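Local structure of cleavage stimulation factor 77 (Encephalitozoon cuniculi, 2UY1) at residues L33-F37 and L52-Y56; R39-K43 and F73-Q77; Y25-Y30 and E55-K59. The protein forms a homodimeric HAT-repeat scaffold, probably within the cleavage stimulation factor that acts in mRNA 3'-end processing, and may bind mRNA. Residues are numbered along the deposited sequence.

Contact 1 (L33-F37 and L52-Y56); sequences LESLF and LYIEY
Two helices of a HAT-type (half-a-TPR) alpha-solenoid pack here: residues 33-37 of helix 30-40 against 52-56 of helix 47-57, the next along the chain. Both are regular alpha helix. Their axes approach to 12.0 Å and run roughly antiparallel, 141° between N-to-C directions (signed crossing -141°). Leu33 sits opposite Tyr56 (CA to CA 9.3 Å) and Phe37 opposite Tyr53 (CA to CA 7.6 Å). The gap is filled largely by the rings of Phe37, Tyr53 and Tyr56, with Leu33 beside them.

Phe37 (chi1 m, chi2 -40°) points toward the partner helix and presents a face to Tyr53 (chi1 t, chi2 63°), whose CA-to-CB bond points sideways. The edge of Tyr53 meets that face in a T-shaped pair, centroids 5.0 Å apart and planes at 76°, with Phe37 CD2 to Tyr53 CD1 at 3.5 Å. Tyr53 CB makes a CH-pi contact, 4.1 Å from the Phe37 ring centroid.

Tyr56 (chi1 t, chi2 62°) points toward helix 30-40. Leu33 (t, p) lays CD2 over one face of its ring, 4.1 Å from Tyr56 CD1. Glu34 (m, t) extends beside the ring edge to accept a very short hydrogen bond, Tyr56 OH to Glu34 OE2, 2.5 Å.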
ATOM      1  N   LEU B  33     -40.484  42.070 -18.782  1.00 41.59           N
ATOM      2  CA  LEU B  33     -39.575  41.429 -19.742  1.00 41.75           C
ATOM      3  C   LEU B  33     -38.409  42.362 -20.133  1.00 42.12           C
ATOM      4  O   LEU B  33     -37.259  41.925 -20.230  1.00 40.98           O
ATOM      5  CB  LEU B  33     -40.326  41.010 -21.010  1.00 41.15           C
ATOM      6  CG  LEU B  33     -39.610  40.132 -22.050  1.00 42.00           C
ATOM      7  CD1 LEU B  33     -38.989  38.911 -21.412  1.00 40.17           C
ATOM      8  CD2 LEU B  33     -40.582  39.725 -23.182  1.00 40.55           C
ATOM      9  N   GLU B  34     -38.738  43.642 -20.358  1.00 42.59           N
ATOM     10  CA  GLU B  34     -37.764  44.658 -20.806  1.00 43.37           C
ATOM     11  C   GLU B  34     -36.738  45.020 -19.740  1.00 43.45           C
ATOM     12  O   GLU B  34     -35.582  45.302 -20.103  1.00 43.73           O
ATOM     13  CB  GLU B  34     -38.447  45.920 -21.352  1.00 43.07           C
ATOM     14  CG  GLU B  34     -39.019  45.732 -22.761  1.00 44.82           C
ATOM     15  CD  GLU B  34     -39.225  47.041 -23.527  1.00 44.60           C
ATOM     16  OE1 GLU B  34     -38.687  48.102 -23.120  1.00 47.18           O
ATOM     17  OE2 GLU B  34     -39.928  47.000 -24.553  1.00 43.66           O
ATOM     18  N   SER B  35     -37.156  45.035 -18.455  1.00 43.09           N
ATOM     19  CA  SER B  35     -36.230  45.152 -17.289  1.00 42.38           C
ATOM     20  C   SER B  35     -35.345  43.900 -17.141  1.00 41.94           C
ATOM     21  O   SER B  35     -34.205  43.987 -16.652  1.00 40.35           O
ATOM     22  CB  SER B  35     -36.992  45.346 -15.961  1.00 42.69           C
ATOM     23  OG  SER B  35     -38.126  46.212 -16.069  1.00 44.50           O
ATOM     24  N   LEU B  36     -35.903  42.739 -17.523  1.00 40.96           N
ATOM     25  CA  LEU B  36     -35.219  41.456 -17.363  1.00 41.44           C
ATOM     26  C   LEU B  36     -34.037  41.371 -18.328  1.00 41.58           C
ATOM     27  O   LEU B  36     -32.930  41.013 -17.933  1.00 40.30           O
ATOM     28  CB  LEU B  36     -36.159  40.277 -17.607  1.00 40.42           C
ATOM     29  CG  LEU B  36     -35.451  38.897 -17.515  1.00 40.71           C
ATOM     30  CD1 LEU B  36     -36.277  37.843 -16.786  1.00 36.54           C
ATOM     31  CD2 LEU B  36     -34.939  38.360 -18.871  1.00 39.22           C
ATOM     32  N   PHE B  37     -34.320  41.670 -19.598  1.00 42.03           N
ATOM     33  CA  PHE B  37     -33.310  41.775 -20.626  1.00 42.68           C
ATOM     34  C   PHE B  37     -32.306  42.876 -20.270  1.00 44.10           C
ATOM     35  O   PHE B  37     -31.086  42.644 -20.248  1.00 44.25           O
ATOM     36  CB  PHE B  37     -33.968  42.049 -21.973  1.00 42.02           C
ATOM     37  CG  PHE B  37     -34.551  40.815 -22.650  1.00 40.46           C
ATOM     38  CD1 PHE B  37     -33.887  39.591 -22.622  1.00 38.50           C
ATOM     39  CD2 PHE B  37     -35.768  40.895 -23.343  1.00 41.34           C
ATOM     40  CE1 PHE B  37     -34.425  38.486 -23.260  1.00 39.20           C
ATOM     41  CE2 PHE B  37     -36.315  39.779 -23.981  1.00 40.11           C
ATOM     42  CZ  PHE B  37     -35.634  38.583 -23.945  1.00 38.42           C
ATOM     43  N   LEU B  52     -34.841  34.709 -28.056  1.00 41.54           N
ATOM     44  CA  LEU B  52     -36.104  35.230 -27.573  1.00 42.85           C
ATOM     45  C   LEU B  52     -36.135  36.751 -27.562  1.00 42.45           C
ATOM     46  O   LEU B  52     -37.199  37.362 -27.762  1.00 41.77           O
ATOM     47  CB  LEU B  52     -36.393  34.667 -26.168  1.00 44.03           C
ATOM     48  CG  LEU B  52     -37.084  33.303 -26.299  1.00 46.34           C
ATOM     49  CD1 LEU B  52     -36.608  32.318 -25.207  1.00 48.29           C
ATOM     50  CD2 LEU B  52     -38.621  33.486 -26.310  1.00 46.95           C
ATOM     51  N   TYR B  53     -34.971  37.355 -27.318  1.00 42.08           N
ATOM     52  CA  TYR B  53     -34.824  38.784 -27.458  1.00 42.89           C
ATOM     53  C   TYR B  53     -35.135  39.203 -28.886  1.00 43.65           C
ATOM     54  O   TYR B  53     -35.787  40.229 -29.096  1.00 43.55           O
ATOM     55  CB  TYR B  53     -33.428  39.239 -27.061  1.00 42.36           C
ATOM     56  CG  TYR B  53     -33.286  40.724 -27.164  1.00 42.47           C
ATOM     57  CD1 TYR B  53     -34.067  41.572 -26.365  1.00 41.47           C
ATOM     58  CD2 TYR B  53     -32.372  41.300 -28.063  1.00 42.29           C
ATOM     59  CE1 TYR B  53     -33.941  42.946 -26.449  1.00 43.34           C
ATOM     60  CE2 TYR B  53     -32.249  42.671 -28.173  1.00 41.75           C
ATOM     61  CZ  TYR B  53     -33.034  43.491 -27.361  1.00 42.85           C
ATOM     62  OH  TYR B  53     -32.911  44.850 -27.434  1.00 44.57           O
ATOM     63  N   ILE B  54     -34.674  38.384 -29.840  1.00 44.59           N
ATOM     64  CA  ILE B  54     -34.962  38.531 -31.269  1.00 45.60           C
ATOM     65  C   ILE B  54     -36.465  38.338 -31.559  1.00 46.53           C
ATOM     66  O   ILE B  54     -37.091  39.205 -32.183  1.00 46.39           O
ATOM     67  CB  ILE B  54     -34.077  37.590 -32.174  1.00 45.57           C
ATOM     68  CG1 ILE B  54     -32.580  37.928 -32.055  1.00 45.72           C
ATOM     69  CG2 ILE B  54     -34.483  37.694 -33.654  1.00 45.32           C
ATOM     70  CD1 ILE B  54     -31.691  36.970 -32.870  1.00 44.34           C
ATOM     71  N   GLU B  55     -37.043  37.221 -31.097  1.00 47.77           N
ATOM     72  CA  GLU B  55     -38.497  37.016 -31.206  1.00 48.95           C
ATOM     73  C   GLU B  55     -39.287  38.243 -30.670  1.00 48.85           C
ATOM     74  O   GLU B  55     -40.104  38.801 -31.385  1.00 49.19           O
ATOM     75  CB  GLU B  55     -38.941  35.695 -30.543  1.00 49.31           C
ATOM     76  CG  GLU B  55     -40.201  35.065 -31.159  1.00 51.41           C
ATOM     77  CD  GLU B  55     -41.115  34.392 -30.128  1.00 55.25           C
ATOM     78  OE1 GLU B  55     -40.589  33.880 -29.100  1.00 56.76           O
ATOM     79  OE2 GLU B  55     -42.364  34.383 -30.345  1.00 55.57           O
ATOM     80  N   TYR B  56     -39.005  38.675 -29.440  1.00 49.28           N
ATOM     81  CA  TYR B  56     -39.564  39.928 -28.895  1.00 50.02           C
ATOM     82  C   TYR B  56     -39.339  41.211 -29.749  1.00 51.26           C
ATOM     83  O   TYR B  56     -40.301  41.916 -30.062  1.00 51.52           O
ATOM     84  CB  TYR B  56     -39.155  40.160 -27.436  1.00 48.55           C
ATOM     85  CG  TYR B  56     -39.697  41.457 -26.849  1.00 47.74           C
ATOM     86  CD1 TYR B  56     -41.076  41.668 -26.735  1.00 46.49           C
ATOM     87  CD2 TYR B  56     -38.829  42.482 -26.423  1.00 46.65           C
ATOM     88  CE1 TYR B  56     -41.582  42.859 -26.205  1.00 46.47           C
ATOM     89  CE2 TYR B  56     -39.324  43.666 -25.885  1.00 47.27           C
ATOM     90  CZ  TYR B  56     -40.702  43.851 -25.787  1.00 46.26           C
ATOM     91  OH  TYR B  56     -41.214  45.005 -25.265  1.00 45.94           O
TER

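Contact 2 (R39-K43 and F73-Q77); sequences RCLWK and FTLGQ. Unlike the reference sequence in segment 39-43: Trp42 (reference Lys).
Residues 39-43 run out of the C-terminal part of helix 30-40; Leu41 to Lys43 keep helical phi/psi without the regular bonds. Opposite, residues 73-77 form an unbroken piece of helix 69-78. The segments come closest at Trp42 and Gln77, CA atoms 8.2 Å apart.

Gln77 points toward the turn, chi1 t and chi2 94°, so that NE2 donates a 2.6 Å hydrogen bond to Trp42 O at an N-H...O angle of 151°. The same NE2 also bonds to Ser44 O, serving two carbonyls of the turn.

One helical turn earlier, Phe73 (chi1 t) extends toward Trp42, which stands where the reference sequence has Lys, so this ring meeting belongs to the deposited protein. CA-to-CB of Trp42 points away, but chi1 m brings the indole back until CD1 is 3.7 Å from Phe73 CZ. The rings meet rim to rim, indole five-membered ring and Phe73 centroids 5.9 Å apart, planes at 66°. Leu41, chi1 t, adds CD2 at 4.2 Å from Phe73 CE2.

Trp50 of helix 47-57 touches Leu41, Phe73 and Gln77, and helix 85-90 packs on Thr74 and Leu75; the contact ties the turn after helix 30-40 to helix 69-78, two helices further along the solenoid.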
ATOM      1  N   ARG B  39     -31.385  43.884 -17.432  1.00 46.74           N
ATOM      2  CA  ARG B  39     -30.472  43.336 -16.400  1.00 47.27           C
ATOM      3  C   ARG B  39     -29.645  42.098 -16.802  1.00 46.57           C
ATOM      4  O   ARG B  39     -28.516  41.947 -16.332  1.00 46.72           O
ATOM      5  CB  ARG B  39     -31.244  43.014 -15.106  1.00 47.05           C
ATOM      6  CG  ARG B  39     -31.749  44.257 -14.342  1.00 49.00           C
ATOM      7  CD  ARG B  39     -32.737  43.909 -13.197  1.00 49.80           C
ATOM      8  NE  ARG B  39     -32.052  43.453 -11.984  1.00 54.24           N
ATOM      9  CZ  ARG B  39     -32.632  42.865 -10.928  1.00 55.29           C
ATOM     10  NH1 ARG B  39     -33.948  42.633 -10.884  1.00 56.03           N
ATOM     11  NH2 ARG B  39     -31.874  42.508  -9.897  1.00 56.27           N
ATOM     12  N   CYS B  40     -30.188  41.224 -17.652  1.00 45.52           N
ATOM     13  CA  CYS B  40     -29.628  39.863 -17.846  1.00 45.61           C
ATOM     14  C   CYS B  40     -29.037  39.525 -19.200  1.00 45.11           C
ATOM     15  O   CYS B  40     -28.231  38.581 -19.284  1.00 45.44           O
ATOM     16  CB  CYS B  40     -30.676  38.781 -17.531  1.00 45.40           C
ATOM     17  SG  CYS B  40     -31.254  38.826 -15.845  1.00 46.80           S
ATOM     18  N   LEU B  41     -29.443  40.245 -20.253  1.00 44.16           N
ATOM     19  CA  LEU B  41     -28.994  39.930 -21.619  1.00 43.68           C
ATOM     20  C   LEU B  41     -27.482  40.051 -21.884  1.00 44.09           C
ATOM     21  O   LEU B  41     -26.836  39.059 -22.237  1.00 42.98           O
ATOM     22  CB  LEU B  41     -29.793  40.683 -22.682  1.00 43.24           C
ATOM     23  CG  LEU B  41     -29.847  39.923 -24.017  1.00 41.40           C
ATOM     24  CD1 LEU B  41     -30.454  38.470 -23.948  1.00 37.88           C
ATOM     25  CD2 LEU B  41     -30.579  40.785 -24.975  1.00 38.77           C
ATOM     26  N   TRP B  42     -26.917  41.242 -21.697  1.00 45.15           N
ATOM     27  CA  TRP B  42     -25.463  41.418 -21.856  1.00 46.50           C
ATOM     28  C   TRP B  42     -24.727  40.235 -21.214  1.00 45.48           C
ATOM     29  O   TRP B  42     -23.897  39.572 -21.842  1.00 44.94           O
ATOM     30  CB  TRP B  42     -24.987  42.723 -21.212  1.00 49.51           C
ATOM     31  CG  TRP B  42     -25.306  44.010 -21.955  1.00 52.79           C
ATOM     32  CD1 TRP B  42     -25.902  44.143 -23.193  1.00 55.83           C
ATOM     33  CD2 TRP B  42     -25.005  45.356 -21.508  1.00 56.40           C
ATOM     34  NE1 TRP B  42     -26.005  45.491 -23.535  1.00 56.84           N
ATOM     35  CE2 TRP B  42     -25.453  46.253 -22.528  1.00 57.40           C
ATOM     36  CE3 TRP B  42     -24.394  45.889 -20.349  1.00 56.82           C
ATOM     37  CZ2 TRP B  42     -25.313  47.661 -22.419  1.00 55.50           C
ATOM     38  CZ3 TRP B  42     -24.252  47.300 -20.242  1.00 56.09           C
ATOM     39  CH2 TRP B  42     -24.709  48.162 -21.275  1.00 55.03           C
ATOM     40  N   LYS B  43     -25.095  39.949 -19.970  1.00 43.68           N
ATOM     41  CA  LYS B  43     -24.474  38.898 -19.175  1.00 42.04           C
ATOM     42  C   LYS B  43     -24.766  37.428 -19.548  1.00 40.10           C
ATOM     43  O   LYS B  43     -24.063  36.531 -19.073  1.00 39.97           O
ATOM     44  CB  LYS B  43     -24.804  39.134 -17.706  1.00 42.39           C
ATOM     45  CG  LYS B  43     -23.926  40.162 -17.070  1.00 43.57           C
ATOM     46  CD  LYS B  43     -24.466  40.525 -15.698  1.00 47.95           C
ATOM     47  CE  LYS B  43     -23.471  41.402 -14.920  1.00 48.30           C
ATOM     48  NZ  LYS B  43     -23.928  41.523 -13.505  1.00 51.87           N
ATOM     49  N   PHE B  73     -25.867  42.552 -33.054  1.00 40.44           N
ATOM     50  CA  PHE B  73     -25.772  42.670 -31.568  1.00 39.63           C
ATOM     51  C   PHE B  73     -25.626  41.303 -30.877  1.00 38.44           C
ATOM     52  O   PHE B  73     -24.791  41.156 -29.984  1.00 39.17           O
ATOM     53  CB  PHE B  73     -26.925  43.539 -31.010  1.00 40.28           C
ATOM     54  CG  PHE B  73     -26.975  43.655 -29.489  1.00 39.96           C
ATOM     55  CD1 PHE B  73     -25.944  44.275 -28.766  1.00 40.89           C
ATOM     56  CD2 PHE B  73     -28.107  43.187 -28.785  1.00 43.07           C
ATOM     57  CE1 PHE B  73     -25.987  44.380 -27.353  1.00 40.35           C
ATOM     58  CE2 PHE B  73     -28.179  43.282 -27.383  1.00 43.10           C
ATOM     59  CZ  PHE B  73     -27.101  43.893 -26.658  1.00 43.20           C
ATOM     60  N   THR B  74     -26.396  40.315 -31.341  1.00 37.23           N
ATOM     61  CA  THR B  74     -26.297  38.907 -30.936  1.00 36.71           C
ATOM     62  C   THR B  74     -24.968  38.233 -31.381  1.00 36.54           C
ATOM     63  O   THR B  74     -24.314  37.572 -30.573  1.00 35.22           O
ATOM     64  CB  THR B  74     -27.568  38.093 -31.426  1.00 37.51           C
ATOM     65  OG1 THR B  74     -28.770  38.745 -30.983  1.00 36.88           O
ATOM     66  CG2 THR B  74     -27.574  36.655 -30.940  1.00 36.44           C
ATOM     67  N   LEU B  75     -24.574  38.429 -32.647  1.00 35.90           N
ATOM     68  CA  LEU B  75     -23.258  38.018 -33.133  1.00 36.61           C
ATOM     69  C   LEU B  75     -22.098  38.652 -32.403  1.00 36.42           C
ATOM     70  O   LEU B  75     -21.033  38.066 -32.365  1.00 37.72           O
ATOM     71  CB  LEU B  75     -23.100  38.197 -34.648  1.00 36.77           C
ATOM     72  CG  LEU B  75     -23.873  37.244 -35.580  1.00 37.24           C
ATOM     73  CD1 LEU B  75     -23.757  37.717 -37.023  1.00 39.28           C
ATOM     74  CD2 LEU B  75     -23.436  35.807 -35.501  1.00 35.25           C
ATOM     75  N   GLY B  76     -22.296  39.817 -31.782  1.00 36.44           N
ATOM     76  CA  GLY B  76     -21.279  40.395 -30.874  1.00 35.94           C
ATOM     77  C   GLY B  76     -20.973  39.378 -29.779  1.00 35.73           C
ATOM     78  O   GLY B  76     -19.820  39.190 -29.391  1.00 34.79           O
ATOM     79  N   GLN B  77     -22.024  38.699 -29.313  1.00 35.60           N
ATOM     80  CA  GLN B  77     -21.923  37.728 -28.223  1.00 35.50           C
ATOM     81  C   GLN B  77     -21.535  36.322 -28.677  1.00 35.13           C
ATOM     82  O   GLN B  77     -20.673  35.701 -28.053  1.00 35.21           O
ATOM     83  CB  GLN B  77     -23.231  37.640 -27.445  1.00 35.16           C
ATOM     84  CG  GLN B  77     -23.019  37.104 -26.045  1.00 37.47           C
ATOM     85  CD  GLN B  77     -22.838  38.204 -25.028  1.00 40.22           C
ATOM     86  OE1 GLN B  77     -22.384  39.303 -25.360  1.00 45.07           O
ATOM     87  NE2 GLN B  77     -23.250  37.940 -23.791  1.00 39.83           N
TER

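Contact 3 (Y25-Y30 and E55-K59); sequences YMSKDY and EYVRK
Tyr30 sets one face of its ring against CE1 of Tyr56 (Tyr30 CD2 to Tyr56 CE1 3.6 Å); the rings, centroids 5.1 Å apart and planes at 47°, meet obliquely. Tyr30 uses chi1 m, Tyr56 chi1 t.

The backbone that delivers Tyr30 is the tight turn between helices 14-26 and 30-40 of the HAT-type solenoid, which packs at the surface on the C-terminal part of helix 47-57. Lys28, with positive phi (50/39), ends the first helix in a Schellman motif, one of whose two bonds back is Lys28 N to Tyr25 O, 2.9 Å. Asp29 then sits at the N-cap of the second helix, its carboxylate capping a backbone N and also bonding to Ser32 OG. Across from this turn, residues 55-57 belong to helix 47-57, and Lys59 N still bonds to Tyr56 O at 3.0 Å.

In register Tyr25 lies nearest the partner, its CA 7.7 Å from that of Tyr56. Chi1 t directs its ring across: Tyr25 CE1 lies 3.9 Å from Tyr56 CD1, the two rings meeting at their edges. The phenol end carries on, Tyr25 OH being 3.4 Å from Glu55 OE2 and 3.9 Å from Lys59 CG.

Tyr56 thus gives its ring to Tyr25 and Tyr30 but its hydroxyl to Glu34, so the pairing of this helical turn with helix 47-57 rests mainly on aromatic carbon, with the polar groups at its margins.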
ATOM      1  N   TYR B  25     -42.940  36.882 -21.391  1.00 39.96           N
ATOM      2  CA  TYR B  25     -43.296  36.999 -22.827  1.00 41.11           C
ATOM      3  C   TYR B  25     -44.718  36.521 -23.062  1.00 41.52           C
ATOM      4  O   TYR B  25     -45.562  37.283 -23.529  1.00 40.37           O
ATOM      5  CB  TYR B  25     -42.344  36.206 -23.741  1.00 41.20           C
ATOM      6  CG  TYR B  25     -42.563  36.499 -25.206  1.00 42.08           C
ATOM      7  CD1 TYR B  25     -42.284  37.762 -25.718  1.00 42.33           C
ATOM      8  CD2 TYR B  25     -43.060  35.524 -26.080  1.00 43.34           C
ATOM      9  CE1 TYR B  25     -42.476  38.061 -27.051  1.00 45.04           C
ATOM     10  CE2 TYR B  25     -43.273  35.817 -27.447  1.00 44.79           C
ATOM     11  CZ  TYR B  25     -42.970  37.095 -27.920  1.00 44.84           C
ATOM     12  OH  TYR B  25     -43.160  37.451 -29.242  1.00 44.90           O
ATOM     13  N   MET B  26     -44.961  35.254 -22.726  1.00 42.18           N
ATOM     14  CA  MET B  26     -46.298  34.671 -22.847  1.00 43.35           C
ATOM     15  C   MET B  26     -47.391  35.469 -22.134  1.00 42.39           C
ATOM     16  O   MET B  26     -48.493  35.588 -22.655  1.00 41.93           O
ATOM     17  CB  MET B  26     -46.304  33.194 -22.434  1.00 44.08           C
ATOM     18  CG  MET B  26     -45.348  32.308 -23.265  1.00 48.71           C
ATOM     19  SD  MET B  26     -45.842  31.994 -25.002  1.00 57.95           S
ATOM     20  CE  MET B  26     -45.318  33.490 -25.823  1.00 54.93           C
ATOM     21  N   SER B  27     -47.070  36.018 -20.965  1.00 41.83           N
ATOM     22  CA  SER B  27     -47.989  36.870 -20.178  1.00 40.91           C
ATOM     23  C   SER B  27     -48.285  38.220 -20.834  1.00 40.56           C
ATOM     24  O   SER B  27     -49.224  38.915 -20.421  1.00 40.68           O
ATOM     25  CB  SER B  27     -47.385  37.161 -18.791  1.00 40.73           C
ATOM     26  OG  SER B  27     -47.791  36.215 -17.819  1.00 40.44           O
ATOM     27  N   LYS B  28     -47.471  38.590 -21.829  1.00 39.37           N
ATOM     28  CA  LYS B  28     -47.344  39.980 -22.316  1.00 39.18           C
ATOM     29  C   LYS B  28     -47.116  41.016 -21.199  1.00 39.22           C
ATOM     30  O   LYS B  28     -47.650  42.149 -21.202  1.00 38.85           O
ATOM     31  CB  LYS B  28     -48.477  40.384 -23.272  1.00 38.91           C
ATOM     32  CG  LYS B  28     -48.773  39.340 -24.361  1.00 39.80           C
ATOM     33  CD  LYS B  28     -49.109  40.015 -25.636  1.00 37.52           C
ATOM     34  CE  LYS B  28     -49.551  39.067 -26.725  1.00 38.70           C
ATOM     35  NZ  LYS B  28     -49.449  39.831 -28.024  1.00 38.48           N
ATOM     36  N   ASP B  29     -46.312  40.606 -20.232  1.00 39.01           N
ATOM     37  CA  ASP B  29     -45.739  41.557 -19.320  1.00 39.14           C
ATOM     38  C   ASP B  29     -44.411  42.064 -19.917  1.00 39.84           C
ATOM     39  O   ASP B  29     -43.325  41.496 -19.648  1.00 38.65           O
ATOM     40  CB  ASP B  29     -45.549  40.930 -17.939  1.00 38.49           C
ATOM     41  CG  ASP B  29     -45.071  41.929 -16.932  1.00 36.98           C
ATOM     42  OD1 ASP B  29     -44.911  43.117 -17.294  1.00 35.44           O
ATOM     43  OD2 ASP B  29     -44.848  41.526 -15.783  1.00 33.62           O
ATOM     44  N   TYR B  30     -44.520  43.132 -20.720  1.00 40.39           N
ATOM     45  CA  TYR B  30     -43.397  43.661 -21.496  1.00 41.77           C
ATOM     46  C   TYR B  30     -42.562  44.688 -20.714  1.00 42.49           C
ATOM     47  O   TYR B  30     -41.358  44.825 -20.962  1.00 41.87           O
ATOM     48  CB  TYR B  30     -43.862  44.212 -22.837  1.00 43.12           C
ATOM     49  CG  TYR B  30     -44.465  43.180 -23.792  1.00 43.22           C
ATOM     50  CD1 TYR B  30     -45.438  43.560 -24.705  1.00 44.34           C
ATOM     51  CD2 TYR B  30     -44.057  41.843 -23.783  1.00 45.09           C
ATOM     52  CE1 TYR B  30     -46.003  42.645 -25.598  1.00 45.43           C
ATOM     53  CE2 TYR B  30     -44.620  40.904 -24.684  1.00 45.29           C
ATOM     54  CZ  TYR B  30     -45.596  41.322 -25.584  1.00 45.33           C
ATOM     55  OH  TYR B  30     -46.186  40.424 -26.491  1.00 46.53           O
ATOM     56  N   GLU B  55     -37.043  37.221 -31.097  1.00 47.77           N
ATOM     57  CA  GLU B  55     -38.497  37.016 -31.206  1.00 48.95           C
ATOM     58  C   GLU B  55     -39.287  38.243 -30.670  1.00 48.85           C
ATOM     59  O   GLU B  55     -40.104  38.801 -31.385  1.00 49.19           O
ATOM     60  CB  GLU B  55     -38.941  35.695 -30.543  1.00 49.31           C
ATOM     61  CG  GLU B  55     -40.201  35.065 -31.159  1.00 51.41           C
ATOM     62  CD  GLU B  55     -41.115  34.392 -30.128  1.00 55.25           C
ATOM     63  OE1 GLU B  55     -40.589  33.880 -29.100  1.00 56.76           O
ATOM     64  OE2 GLU B  55     -42.364  34.383 -30.345  1.00 55.57           O
ATOM     65  N   TYR B  56     -39.005  38.675 -29.440  1.00 49.28           N
ATOM     66  CA  TYR B  56     -39.564  39.928 -28.895  1.00 50.02           C
ATOM     67  C   TYR B  56     -39.339  41.211 -29.749  1.00 51.26           C
ATOM     68  O   TYR B  56     -40.301  41.916 -30.062  1.00 51.52           O
ATOM     69  CB  TYR B  56     -39.155  40.160 -27.436  1.00 48.55           C
ATOM     70  CG  TYR B  56     -39.697  41.457 -26.849  1.00 47.74           C
ATOM     71  CD1 TYR B  56     -41.076  41.668 -26.735  1.00 46.49           C
ATOM     72  CD2 TYR B  56     -38.829  42.482 -26.423  1.00 46.65           C
ATOM     73  CE1 TYR B  56     -41.582  42.859 -26.205  1.00 46.47           C
ATOM     74  CE2 TYR B  56     -39.324  43.666 -25.885  1.00 47.27           C
ATOM     75  CZ  TYR B  56     -40.702  43.851 -25.787  1.00 46.26           C
ATOM     76  OH  TYR B  56     -41.214  45.005 -25.265  1.00 45.94           O
ATOM     77  N   VAL B  57     -38.097  41.513 -30.127  1.00 52.64           N
ATOM     78  CA  VAL B  57     -37.821  42.687 -30.957  1.00 53.95           C
ATOM     79  C   VAL B  57     -38.603  42.643 -32.303  1.00 55.20           C
ATOM     80  O   VAL B  57     -39.036  43.678 -32.820  1.00 55.43           O
ATOM     81  CB  VAL B  57     -36.287  42.903 -31.151  1.00 53.69           C
ATOM     82  CG1 VAL B  57     -35.702  41.864 -32.080  1.00 53.79           C
ATOM     83  CG2 VAL B  57     -35.976  44.312 -31.639  1.00 53.53           C
ATOM     84  N   ARG B  58     -38.820  41.440 -32.826  1.00 56.46           N
ATOM     85  CA  ARG B  58     -39.561  41.235 -34.071  1.00 57.99           C
ATOM     86  C   ARG B  58     -41.019  41.753 -34.008  1.00 58.36           C
ATOM     87  O   ARG B  58     -41.637  42.003 -35.046  1.00 58.59           O
ATOM     88  CB  ARG B  58     -39.515  39.749 -34.449  1.00 57.89           C
ATOM     89  CG  ARG B  58     -39.712  39.429 -35.933  1.00 58.92           C
ATOM     90  CD  ARG B  58     -39.378  37.962 -36.205  1.00 59.70           C
ATOM     91  NE  ARG B  58     -38.032  37.793 -36.775  1.00 64.26           N
ATOM     92  CZ  ARG B  58     -37.388  36.629 -36.933  1.00 64.93           C
ATOM     93  NH1 ARG B  58     -37.940  35.479 -36.552  1.00 65.34           N
ATOM     94  NH2 ARG B  58     -36.173  36.620 -37.479  1.00 65.00           N
ATOM     95  N   LYS B  59     -41.549  41.945 -32.796  1.00 58.89           N
ATOM     96  CA  LYS B  59     -42.958  42.347 -32.607  1.00 59.14           C
ATOM     97  C   LYS B  59     -43.142  43.728 -31.961  1.00 58.98           C
ATOM     98  O   LYS B  59     -42.794  43.952 -30.793  1.00 58.83           O
ATOM     99  CB  LYS B  59     -43.725  41.272 -31.820  1.00 59.41           C
ATOM    100  CG  LYS B  59     -43.521  39.842 -32.335  1.00 60.34           C
ATOM    101  CD  LYS B  59     -44.272  39.595 -33.649  1.00 61.90           C
ATOM    102  CE  LYS B  59     -43.731  38.383 -34.398  1.00 61.83           C
ATOM    103  NZ  LYS B  59     -44.622  38.023 -35.537  1.00 61.80           N
TER

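All three contacts belong to the N-terminal end of the helical array; contacts 1 and 2 are partly buried, contact 3 lies at the surface. Contacts 1 and 3 share Glu55 and Tyr56 on helix 47-57, have centres about 7 Å apart, and meet where Leu33 CD2 lies 3.6 Å from Tyr25 CD1; contact 3 is a surface contact at the junction of helices 14-26 and 30-40. Contacts 1 and 2 both use helix 30-40 and join through Tyr53 CG and Leu41 CD2, 3.5 Å apart. Contacts 2 and 3 do not touch, their centres about 17 Å apart. Polar chemistry differs too: a tyrosine-glutamate bond in contact 1, a side-chain amide reading a main-chain carbonyl in contact 2, chiefly ring packing in contact 3.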